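Local coordinates for protein putative adenosine kinase (Schistosoma mansoni, PDB 3VAS) that probably phosphorylates adenosine to AMP with ATP as phosphate donor, as an adenosine kinase of the ribokinase (pfkB) family, and binds adenosine in its pocket, at residues P288-D293 with I299-V304; K277-I282 with K334-S339. All blocks are in the same frame, centred on the assembly; numbering follows the deposited sequence.

Well along the chain from the N terminus, strand 279-284 turns and comes back antiparallel as strand 287-293; a second turn leads into strand 300-302, and contact 1 (288-293 with 299-304) closes that short hairpin loop. The chain then runs through helix 318-330 into helix 336-351, whose first turn returns to strand 279-284 in contact 2 (277-282 with 334-339). This wider loop therefore encloses the hairpin entirely. The two contacts share a sheet: Leu290 O and Thr292 O probably accept hydrogen bonds from Ile282 N and Val280 N. Contact 1 adds strand 300-302 at the edge beyond strand 287-293, and contact 2 lays a helix against one face.

Contact 1: residues P288-D293 with I299-V304; sequences PLLYTD and IHQFMV
Tyr291 and His300 face each other across a hydrogen-bonded pair of antiparallel strands, and the histidine's CB is the bump that sits on the tyrosine ring. His300 CB lies 3.7 Å from the centroid of the Tyr291 ring, over its face, in a CH-pi contact. Tyr291 has chi1 at 69°, with CG between its own backbone N and carbonyl carbon, which leans the ring across toward the neighbouring strand. The imidazole then comes in at a slant: the two ring planes are 41° apart, and His300 CD2 approaches Tyr291 CE1 to 3.4 Å. The far nitrogen of the histidine, NE2, is hydrogen-bonded to Asp296 in the turn. Phe302 CB meets the edge of the tyrosine ring, near its plane, and also lies against Leu289, 3.6 Å from its CD1, while Leu289 CD2 reaches the phenylalanine ring and Val304 CG2. That ring swings off toward His341, which it meets edge-to-face.

On the reverse face Leu290 and Gln301 lie side by side, Leu290 CD2 against Gln301 CG. Ile299 and Pro288 flank them: Leu290 CB rests 4.0 Å from Ile299 CG2, and Pro288 CB runs beside Gln301 CB. Helix 257-267 packs over Leu290 and Ile299.

Between these layers the backbones are joined by two reciprocal pairs of bonds, Leu289 with Phe302 and Tyr291 with His300. The bond from His300 N to Tyr291 O, 3.0 Å, is the straightest, at 164° on the hydrogen; that from Leu289 N to Phe302 O is more bent, its donor tilted from the carbonyl plane. In the Leu290–Gln301 pair between them, Leu290 CA also sends a CA-H...O contact to His300 O. This is a beta hairpin whose strand 287-293 pairs with strand 279-284, so that it adds to the edge of the sheet in the pfkB kinase fold.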
loop_
_atom_site.group_PDB
_atom_site.type_symbol
_atom_site.label_atom_id
_atom_site.label_comp_id
_atom_site.label_asym_id
_atom_site.label_seq_id
_atom_site.Cartn_x
_atom_site.Cartn_y
_atom_site.Cartn_z
ATOM N N PRO A 288 12.801 15.990 3.220
ATOM C CA PRO A 288 13.592 14.775 3.447
ATOM C C PRO A 288 12.837 13.696 4.211
ATOM O O PRO A 288 12.169 13.968 5.216
ATOM C CB PRO A 288 14.767 15.280 4.281
ATOM C CG PRO A 288 14.930 16.703 3.855
ATOM C CD PRO A 288 13.534 17.203 3.627
ATOM N N LEU A 289 12.929 12.470 3.712
ATOM C CA LEU A 289 12.326 11.338 4.388
ATOM C C LEU A 289 13.208 10.966 5.568
ATOM O O LEU A 289 14.400 11.282 5.587
ATOM C CB LEU A 289 12.152 10.152 3.428
ATOM C CG LEU A 289 13.384 9.499 2.786
ATOM C CD1 LEU A 289 14.010 8.451 3.698
ATOM C CD2 LEU A 289 13.015 8.879 1.450
ATOM N N LEU A 290 12.614 10.294 6.545
ATOM C CA LEU A 290 13.333 9.850 7.726
ATOM C C LEU A 290 13.448 8.335 7.704
ATOM O O LEU A 290 12.536 7.642 7.253
ATOM C CB LEU A 290 12.607 10.302 9.001
ATOM C CG LEU A 290 12.313 11.799 9.118
ATOM C CD1 LEU A 290 11.449 12.091 10.330
ATOM C CD2 LEU A 290 13.609 12.606 9.162
ATOM N N TYR A 291 14.573 7.821 8.184
ATOM C CA TYR A 291 14.710 6.389 8.402
ATOM C C TYR A 291 15.574 6.098 9.622
ATOM O O TYR A 291 16.437 6.890 9.990
ATOM C CB TYR A 291 15.262 5.678 7.159
ATOM C CG TYR A 291 16.705 5.993 6.817
ATOM C CD1 TYR A 291 17.748 5.241 7.345
ATOM C CD2 TYR A 291 17.021 7.028 5.946
ATOM C CE1 TYR A 291 19.072 5.522 7.023
ATOM C CE2 TYR A 291 18.336 7.318 5.623
ATOM C CZ TYR A 291 19.355 6.563 6.161
ATOM O OH TYR A 291 20.660 6.858 5.834
ATOM N N THR A 292 15.311 4.961 10.253
ATOM C CA THR A 292 16.115 4.475 11.365
ATOM C C THR A 292 15.845 2.988 11.475
ATOM O O THR A 292 14.998 2.452 10.758
ATOM C CB THR A 292 15.730 5.160 12.701
ATOM O OG1 THR A 292 16.664 4.795 13.734
ATOM C CG2 THR A 292 14.317 4.758 13.118
ATOM N N ASP A 293 16.572 2.318 12.360
ATOM C CA ASP A 293 16.252 0.944 12.713
ATOM C C ASP A 293 16.506 0.723 14.201
ATOM O O ASP A 293 17.103 1.573 14.862
ATOM C CB ASP A 293 17.035 -0.052 11.854
ATOM C CG ASP A 293 18.525 0.139 11.958
ATOM O OD1 ASP A 293 19.129 -0.432 12.890
ATOM O OD2 ASP A 293 19.088 0.865 11.110
ATOM N N ILE A 299 18.222 9.127 13.967
ATOM C CA ILE A 299 17.236 9.189 12.902
ATOM C C ILE A 299 17.799 10.010 11.741
ATOM O O ILE A 299 18.138 11.185 11.907
ATOM C CB ILE A 299 15.903 9.769 13.420
ATOM C CG1 ILE A 299 15.221 8.747 14.339
ATOM C CG2 ILE A 299 14.989 10.140 12.265
ATOM C CD1 ILE A 299 13.971 9.250 15.007
ATOM N N HIS A 300 17.917 9.385 10.575
ATOM C CA HIS A 300 18.571 10.016 9.435
ATOM C C HIS A 300 17.584 10.680 8.481
ATOM O O HIS A 300 16.500 10.158 8.234
ATOM C CB HIS A 300 19.396 8.989 8.655
ATOM C CG HIS A 300 20.317 8.176 9.508
ATOM N ND1 HIS A 300 21.448 8.703 10.094
ATOM C CD2 HIS A 300 20.275 6.874 9.874
ATOM C CE1 HIS A 300 22.061 7.760 10.787
ATOM N NE2 HIS A 300 21.372 6.639 10.667
ATOM N N GLN A 301 17.975 11.830 7.944
ATOM C CA GLN A 301 17.252 12.460 6.852
ATOM C C GLN A 301 17.846 12.008 5.525
ATOM O O GLN A 301 19.051 11.788 5.414
ATOM C CB GLN A 301 17.373 13.979 6.920
ATOM C CG GLN A 301 16.892 14.632 8.187
ATOM C CD GLN A 301 17.178 16.125 8.179
ATOM O OE1 GLN A 301 16.453 16.908 7.562
ATOM N NE2 GLN A 301 18.252 16.522 8.848
ATOM N N PHE A 302 16.996 11.887 4.514
ATOM C CA PHE A 302 17.443 11.556 3.170
ATOM C C PHE A 302 16.816 12.572 2.231
ATOM O O PHE A 302 15.590 12.633 2.102
ATOM C CB PHE A 302 17.018 10.134 2.809
ATOM C CG PHE A 302 17.399 9.706 1.414
ATOM C CD1 PHE A 302 18.640 9.143 1.161
ATOM C CD2 PHE A 302 16.504 9.841 0.362
ATOM C CE1 PHE A 302 18.986 8.733 -0.115
ATOM C CE2 PHE A 302 16.843 9.435 -0.919
ATOM C CZ PHE A 302 18.087 8.879 -1.156
ATOM N N MET A 303 17.652 13.384 1.594
ATOM C CA MET A 303 17.156 14.445 0.725
ATOM C C MET A 303 16.453 13.875 -0.498
ATOM O O MET A 303 16.868 12.854 -1.043
ATOM C CB MET A 303 18.292 15.369 0.296
ATOM C CG MET A 303 17.814 16.708 -0.231
ATOM S SD MET A 303 18.256 18.064 0.867
ATOM C CE MET A 303 20.039 17.991 0.777
ATOM N N VAL A 304 15.385 14.542 -0.921
ATOM C CA VAL A 304 14.554 14.064 -2.021
ATOM C C VAL A 304 14.548 15.076 -3.172
ATOM O O VAL A 304 14.502 16.286 -2.943
ATOM C CB VAL A 304 13.110 13.766 -1.525
ATOM C CG1 VAL A 304 12.115 13.757 -2.671
ATOM C CG2 VAL A 304 13.075 12.449 -0.758
#

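Contact 2: residues K277-I282 with K334-S339; sequences KRLVII and KPMITS
The first turn of helix 336-351 docks on strand 279-284 through one side chain, Met336, which reaches from the helix to the strand. Its thioether end meets the tips of two strand residues, Leu279 and Ile281, which are two apart and so project from the same face. The sulfur SD of Met336 lies 3.8 Å from Leu279 CD2, and its methyl CE reaches Ile281 CD1 at 4.0 Å. CE also touches both methyls of Leu279, CD1 and CD2, each at 4.1 Å, so the leucine fork receives the end of the methionine. All of it is tip-to-tip apolar contact with no hydrogen bond across, and the backbones stay well apart: the nearest CA atoms, of Leu279 and Met336, are 10.1 Å from each other. Met336 leaves the helix with CG opposite its backbone N (chi1 178°) and then bends at chi2, 72°, which turns the sulfur and methyl toward the strand.

In this ribokinase-type kinase the helix lies against the same sheet whose edge carries the hairpin of 287-293, and Met336 also touches Tyr291 there. Phe326 of helix 318-330 packs on Leu279 and Ile281 as well as on Ser339, tying a second helix into the same buried cluster.

At the helix start Pro335 holds the N-cap position. Its carbonyl O is gripped twice by Ser339: by the backbone N at 3.0 Å, the first bond of the helical turn, and by the side-chain OG at 3.1 Å, which donates from above the carbonyl plane.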
loop_
_atom_site.group_PDB
_atom_site.type_symbol
_atom_site.label_atom_id
_atom_site.label_comp_id
_atom_site.label_asym_id
_atom_site.label_seq_id
_atom_site.Cartn_x
_atom_site.Cartn_y
_atom_site.Cartn_z
ATOM N N LYS A 277 16.373 -6.752 14.198
ATOM C CA LYS A 277 16.386 -5.424 13.596
ATOM C C LYS A 277 15.103 -5.120 12.816
ATOM O O LYS A 277 14.706 -5.885 11.932
ATOM C CB LYS A 277 17.605 -5.288 12.681
ATOM C CG LYS A 277 17.542 -4.135 11.699
ATOM C CD LYS A 277 18.846 -4.024 10.912
ATOM C CE LYS A 277 18.749 -2.970 9.821
ATOM N NZ LYS A 277 20.070 -2.691 9.193
ATOM N N ARG A 278 14.450 -4.010 13.147
ATOM C CA ARG A 278 13.332 -3.528 12.342
ATOM C C ARG A 278 13.659 -2.180 11.726
ATOM O O ARG A 278 14.141 -1.284 12.410
ATOM C CB ARG A 278 12.038 -3.415 13.153
ATOM C CG ARG A 278 10.896 -2.796 12.340
ATOM C CD ARG A 278 9.533 -3.024 12.971
ATOM N NE ARG A 278 9.522 -2.615 14.360
ATOM C CZ ARG A 278 9.397 -3.443 15.388
ATOM N NH1 ARG A 278 9.247 -4.745 15.193
ATOM N NH2 ARG A 278 9.418 -2.954 16.613
ATOM N N LEU A 279 13.384 -2.044 10.433
ATOM C CA LEU A 279 13.653 -0.813 9.705
ATOM C C LEU A 279 12.376 0.011 9.550
ATOM O O LEU A 279 11.331 -0.517 9.177
ATOM C CB LEU A 279 14.244 -1.144 8.331
ATOM C CG LEU A 279 14.596 0.039 7.432
ATOM C CD1 LEU A 279 15.680 0.883 8.082
ATOM C CD2 LEU A 279 15.027 -0.437 6.049
ATOM N N VAL A 280 12.460 1.306 9.842
ATOM C CA VAL A 280 11.308 2.192 9.709
ATOM C C VAL A 280 11.633 3.340 8.756
ATOM O O VAL A 280 12.676 3.981 8.874
ATOM C CB VAL A 280 10.861 2.744 11.083
ATOM C CG1 VAL A 280 9.622 3.615 10.939
ATOM C CG2 VAL A 280 10.600 1.595 12.054
ATOM N N ILE A 281 10.743 3.581 7.798
ATOM C CA ILE A 281 10.952 4.625 6.800
ATOM C C ILE A 281 9.716 5.508 6.730
ATOM O O ILE A 281 8.627 5.038 6.411
ATOM C CB ILE A 281 11.219 4.028 5.401
ATOM C CG1 ILE A 281 12.416 3.074 5.445
ATOM C CG2 ILE A 281 11.415 5.133 4.361
ATOM C CD1 ILE A 281 12.695 2.358 4.132
ATOM N N ILE A 282 9.887 6.787 7.032
ATOM C CA ILE A 282 8.775 7.724 7.017
ATOM C C ILE A 282 8.991 8.776 5.940
ATOM O O ILE A 282 9.898 9.602 6.046
ATOM C CB ILE A 282 8.616 8.430 8.384
ATOM C CG1 ILE A 282 8.458 7.399 9.505
ATOM C CG2 ILE A 282 7.438 9.404 8.363
ATOM C CD1 ILE A 282 7.280 6.467 9.315
ATOM N N LYS A 334 20.902 -4.656 -2.654
ATOM C CA LYS A 334 21.391 -3.283 -2.748
ATOM C C LYS A 334 21.357 -2.638 -1.364
ATOM O O LYS A 334 20.408 -2.836 -0.616
ATOM C CB LYS A 334 20.539 -2.475 -3.729
ATOM C CG LYS A 334 20.354 -3.128 -5.091
ATOM C CD LYS A 334 21.673 -3.314 -5.816
ATOM C CE LYS A 334 21.465 -4.076 -7.117
ATOM N NZ LYS A 334 20.318 -3.510 -7.881
ATOM N N PRO A 335 22.404 -1.878 -1.010
ATOM C CA PRO A 335 22.451 -1.217 0.303
ATOM C C PRO A 335 21.332 -0.197 0.512
ATOM O O PRO A 335 20.647 0.185 -0.439
ATOM C CB PRO A 335 23.819 -0.520 0.310
ATOM C CG PRO A 335 24.287 -0.535 -1.111
ATOM C CD PRO A 335 23.667 -1.734 -1.750
ATOM N N MET A 336 21.172 0.230 1.763
ATOM C CA MET A 336 20.091 1.119 2.186
ATOM C C MET A 336 19.924 2.372 1.328
ATOM O O MET A 336 18.819 2.674 0.873
ATOM C CB MET A 336 20.305 1.533 3.647
ATOM C CG MET A 336 19.261 2.497 4.178
ATOM S SD MET A 336 17.677 1.684 4.426
ATOM C CE MET A 336 16.612 3.084 4.761
ATOM N N ILE A 337 21.015 3.102 1.118
ATOM C CA ILE A 337 20.955 4.373 0.398
ATOM C C ILE A 337 20.581 4.174 -1.072
ATOM O O ILE A 337 19.742 4.898 -1.616
ATOM C CB ILE A 337 22.285 5.149 0.502
ATOM C CG1 ILE A 337 22.605 5.460 1.967
ATOM C CG2 ILE A 337 22.221 6.440 -0.307
ATOM C CD1 ILE A 337 21.633 6.426 2.615
ATOM N N THR A 338 21.211 3.187 -1.704
ATOM C CA THR A 338 20.898 2.826 -3.080
ATOM C C THR A 338 19.412 2.492 -3.214
ATOM O O THR A 338 18.754 2.916 -4.165
ATOM C CB THR A 338 21.755 1.627 -3.544
ATOM O OG1 THR A 338 23.141 1.993 -3.520
ATOM C CG2 THR A 338 21.370 1.184 -4.956
ATOM N N SER A 339 18.888 1.749 -2.244
ATOM C CA SER A 339 17.481 1.351 -2.253
ATOM C C SER A 339 16.541 2.547 -2.093
ATOM O O SER A 339 15.480 2.598 -2.723
ATOM C CB SER A 339 17.209 0.312 -1.163
ATOM O OG SER A 339 17.912 -0.894 -1.414
#